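Local coordinates for sporulation inhibitor of replication protein SirA (Bacillus subtilis, PDB 4TPS) that binds domain I of the replication initiator DnaA and inhibits the initiation of DNA replication during sporulation, at residues 8-12 / 113-118. Numbering follows the deposited sequence.
With ACT (acetate ion), chain F.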
ATOM      1  N   GLU A   8       8.921  -3.077  24.448  1.00 30.94           N
ATOM      2  CA  GLU A   8       9.434  -2.342  23.251  1.00 22.00           C
ATOM      3  C   GLU A   8       8.387  -2.367  22.086  1.00 22.92           C
ATOM      4  O   GLU A   8       7.827  -3.435  21.734  1.00 20.31           O
ATOM      5  CB  GLU A   8      10.753  -2.928  22.802  1.00 27.53           C
ATOM      6  CG  GLU A   8      11.600  -2.067  21.932  1.00 31.36           C
ATOM      7  CD  GLU A   8      12.636  -1.325  22.732  1.00 43.94           C
ATOM      8  OE1 GLU A   8      13.136  -0.323  22.191  1.00 40.92           O
ATOM      9  OE2 GLU A   8      12.956  -1.751  23.882  1.00 54.09           O
ATOM     10  N   ARG A   9       8.119  -1.188  21.523  1.00 17.62           N
ATOM     11  CA  ARG A   9       7.221  -1.060  20.395  1.00 14.77           C
ATOM     12  C   ARG A   9       8.012  -0.848  19.097  1.00 14.18           C
ATOM     13  O   ARG A   9       9.079  -0.253  19.107  1.00 18.48           O
ATOM     14  CB  ARG A   9       6.254   0.120  20.629  1.00 16.09           C
ATOM     15  CG  ARG A   9       5.198  -0.127  21.685  1.00 20.04           C
ATOM     16  CD  ARG A   9       5.708   0.105  23.104  1.00 23.57           C
ATOM     17  NE  ARG A   9       6.060   1.499  23.298  1.00 19.21           N
ATOM     18  CZ  ARG A   9       6.590   1.979  24.415  1.00 20.86           C
ATOM     19  NH1 ARG A   9       6.845   3.282  24.539  1.00 18.81           N
ATOM     20  NH2 ARG A   9       6.905   1.147  25.392  1.00 20.07           N
ATOM     21  N   HIS A  10       7.512  -1.423  17.998  1.00 14.52           N
ATOM     22  CA  HIS A  10       8.188  -1.300  16.699  1.00 13.59           C
ATOM     23  C   HIS A  10       7.120  -1.070  15.662  1.00 14.46           C
ATOM     24  O   HIS A  10       6.305  -1.966  15.379  1.00 13.39           O
ATOM     25  CB  HIS A  10       8.958  -2.582  16.404  1.00 13.52           C
ATOM     26  CG  HIS A  10       9.785  -2.526  15.149  1.00 16.04           C
ATOM     27  ND1 HIS A  10      10.520  -3.604  14.676  1.00 20.08           N
ATOM     28  CD2 HIS A  10      10.085  -1.491  14.339  1.00 20.07           C
ATOM     29  CE1 HIS A  10      11.199  -3.217  13.601  1.00 19.76           C
ATOM     30  NE2 HIS A  10      10.949  -1.942  13.387  1.00 20.11           N
ATOM     31  N   TYR A  11       7.053   0.160  15.153  1.00 12.45           N
ATOM     32  CA  TYR A  11       6.003   0.520  14.185  1.00 12.50           C
ATOM     33  C   TYR A  11       6.619   0.708  12.801  1.00 14.57           C
ATOM     34  O   TYR A  11       7.723   1.320  12.652  1.00 14.95           O
ATOM     35  CB  TYR A  11       5.406   1.862  14.558  1.00 11.90           C
ATOM     36  CG  TYR A  11       4.829   1.949  15.894  1.00 15.70           C
ATOM     37  CD1 TYR A  11       3.543   1.544  16.150  1.00 16.26           C
ATOM     38  CD2 TYR A  11       5.617   2.448  16.969  1.00 15.84           C
ATOM     39  CE1 TYR A  11       3.018   1.656  17.428  1.00 16.07           C
ATOM     40  CE2 TYR A  11       5.097   2.589  18.213  1.00 17.62           C
ATOM     41  CZ  TYR A  11       3.812   2.197  18.455  1.00 16.73           C
ATOM     42  OH  TYR A  11       3.367   2.383  19.764  1.00 20.15           O
ATOM     43  N   TYR A  12       5.906   0.204  11.793  1.00 13.19           N
ATOM     44  CA  TYR A  12       6.145   0.556  10.395  1.00 11.40           C
ATOM     45  C   TYR A  12       5.009   1.497  10.005  1.00 14.82           C
ATOM     46  O   TYR A  12       3.822   1.174  10.210  1.00 14.75           O
ATOM     47  CB  TYR A  12       6.150  -0.706   9.563  1.00 13.35           C
ATOM     48  CG  TYR A  12       7.311  -1.601   9.848  1.00 14.07           C
ATOM     49  CD1 TYR A  12       7.280  -2.463  10.891  1.00 16.51           C
ATOM     50  CD2 TYR A  12       8.424  -1.595   9.051  1.00 17.27           C
ATOM     51  CE1 TYR A  12       8.341  -3.333  11.146  1.00 17.08           C
ATOM     52  CE2 TYR A  12       9.467  -2.421   9.289  1.00 18.84           C
ATOM     53  CZ  TYR A  12       9.432  -3.317  10.341  1.00 18.44           C
ATOM     54  OH  TYR A  12      10.586  -4.120  10.542  1.00 21.88           O
ATOM     55  N   GLY A 113       9.793   2.473  27.208  1.00 19.82           N
ATOM     56  CA  GLY A 113       9.365   3.334  28.266  1.00 21.97           C
ATOM     57  C   GLY A 113       7.971   3.869  28.049  1.00 21.36           C
ATOM     58  O   GLY A 113       7.126   3.166  27.497  1.00 21.24           O
ATOM     59  N   ASP A 114       7.720   5.081  28.545  1.00 20.92           N
ATOM     60  CA  ASP A 114       6.413   5.714  28.490  1.00 20.98           C
ATOM     61  C   ASP A 114       5.980   5.859  27.027  1.00 20.46           C
ATOM     62  O   ASP A 114       6.838   6.086  26.125  1.00 18.36           O
ATOM     63  CB  ASP A 114       6.469   7.095  29.173  1.00 27.90           C
ATOM     64  CG  ASP A 114       6.436   7.011  30.692  1.00 34.86           C
ATOM     65  OD1 ASP A 114       6.496   5.865  31.252  1.00 39.80           O
ATOM     66  OD2 ASP A 114       6.290   8.104  31.311  1.00 55.40           O
ATOM     67  N   TYR A 115       4.679   5.724  26.767  1.00 22.80           N
ATOM     68  CA  TYR A 115       4.109   5.910  25.426  1.00 20.67           C
ATOM     69  C   TYR A 115       4.296   7.320  24.892  1.00 23.18           C
ATOM     70  O   TYR A 115       4.158   7.565  23.653  1.00 21.27           O
ATOM     71  CB  TYR A 115       2.611   5.520  25.458  1.00 27.66           C
ATOM     72  CG  TYR A 115       2.370   4.021  25.414  1.00 38.03           C
ATOM     73  CD1 TYR A 115       2.746   3.277  24.300  1.00 44.72           C
ATOM     74  CD2 TYR A 115       1.730   3.344  26.465  1.00 57.39           C
ATOM     75  CE1 TYR A 115       2.502   1.909  24.237  1.00 46.02           C
ATOM     76  CE2 TYR A 115       1.488   1.966  26.398  1.00 54.41           C
ATOM     77  CZ  TYR A 115       1.900   1.258  25.286  1.00 49.90           C
ATOM     78  OH  TYR A 115       1.667  -0.085  25.171  1.00 54.55           O
ATOM     79  N   GLU A 116       4.651   8.247  25.773  1.00 21.31           N
ATOM     80  CA  GLU A 116       5.128   9.567  25.311  1.00 19.18           C
ATOM     81  C   GLU A 116       6.253   9.501  24.256  1.00 19.20           C
ATOM     82  O   GLU A 116       6.380  10.415  23.424  1.00 20.04           O
ATOM     83  CB  GLU A 116       5.577  10.464  26.476  1.00 21.68           C
ATOM     84  CG  GLU A 116       5.833  11.884  26.037  1.00 31.05           C
ATOM     85  CD  GLU A 116       4.614  12.567  25.346  1.00 45.57           C
ATOM     86  OE1 GLU A 116       3.456  12.342  25.793  1.00 55.28           O
ATOM     87  OE2 GLU A 116       4.804  13.327  24.348  1.00 57.29           O
ATOM     88  N   ALA A 117       7.084   8.454  24.338  1.00 18.72           N
ATOM     89  CA  ALA A 117       8.256   8.347  23.485  1.00 17.10           C
ATOM     90  C   ALA A 117       7.882   8.368  21.983  1.00 15.30           C
ATOM     91  O   ALA A 117       8.347   9.208  21.236  1.00 19.43           O
ATOM     92  CB  ALA A 117       9.104   7.101  23.867  1.00 17.13           C
ATOM     93  N   GLU A 118       7.045   7.443  21.565  1.00 16.65           N
ATOM     94  CA  GLU A 118       6.575   7.406  20.175  1.00 18.19           C
ATOM     95  C   GLU A 118       5.607   8.549  19.859  1.00 18.41           C
ATOM     96  O   GLU A 118       5.571   9.035  18.721  1.00 16.84           O
ATOM     97  CB  GLU A 118       5.953   6.046  19.746  1.00 14.21           C
ATOM     98  CG  GLU A 118       4.797   5.519  20.567  1.00 15.98           C
ATOM     99  CD  GLU A 118       5.275   4.548  21.626  1.00 18.96           C
ATOM    100  OE1 GLU A 118       6.005   5.017  22.541  1.00 18.77           O
ATOM    101  OE2 GLU A 118       4.930   3.351  21.550  1.00 19.38           O
TER
HETATM  102  C   ACT F 202      11.087  -7.052  15.380  1.00 19.54           C
HETATM  103  O   ACT F 202      10.388  -6.092  15.799  1.00 21.73           O
HETATM  104  OXT ACT F 202      11.744  -6.964  14.292  1.00 26.35           O
HETATM  105  CH3 ACT F 202      11.143  -8.344  16.164  1.00 20.75           C
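One arginine dominates this contact: all three guanidinium nitrogens of Arg9 donate hydrogen bonds to 113-118. The salt bridge to Glu118 is two-pronged and side-on, with Arg9 NE 2.8 Å from Glu118 OE2 and Arg9 NH1 2.8 Å from Glu118 OE1. On another edge, Arg9 NH2 and NH1 share the carbonyl Gly113 O at 2.9 and 3.0 Å. A weak bond runs from Arg9 NH1 to Asp114 O at 3.2 Å. The same carbonyl, Asp114 O, accepts Ala117 N at 3.0 Å and so closes the turn into helix 116-128. Tyr115 covers one face of the guanidinium, its CE1 3.7 Å from Arg9 NE. Gly113 has a positive phi of 81°, and its backbone angles would crowd a CB against the preceding carbonyl.

Tyr11 points the same way from strand 9-16, two residues on. Its hydroxyl donates to Glu118, with Tyr11 OH 2.6 Å from Glu118 OE2, and also hydrogen-bonds Arg141. His10 points away and binds an acetate, probably from the crystallisation liquor, with His10 ND1 2.7 Å from ACT O.

Strand 9-16 pairs antiparallel with strand 106-113, and the contact ties it to the end of that partner strand, at Gly113, and to the turn and the start of the helix that follow. The buried Glu118 carboxylate thus has its charge balanced by Arg9 and both oxygens hydrogen-bonded, giving this junction a polar, directional link.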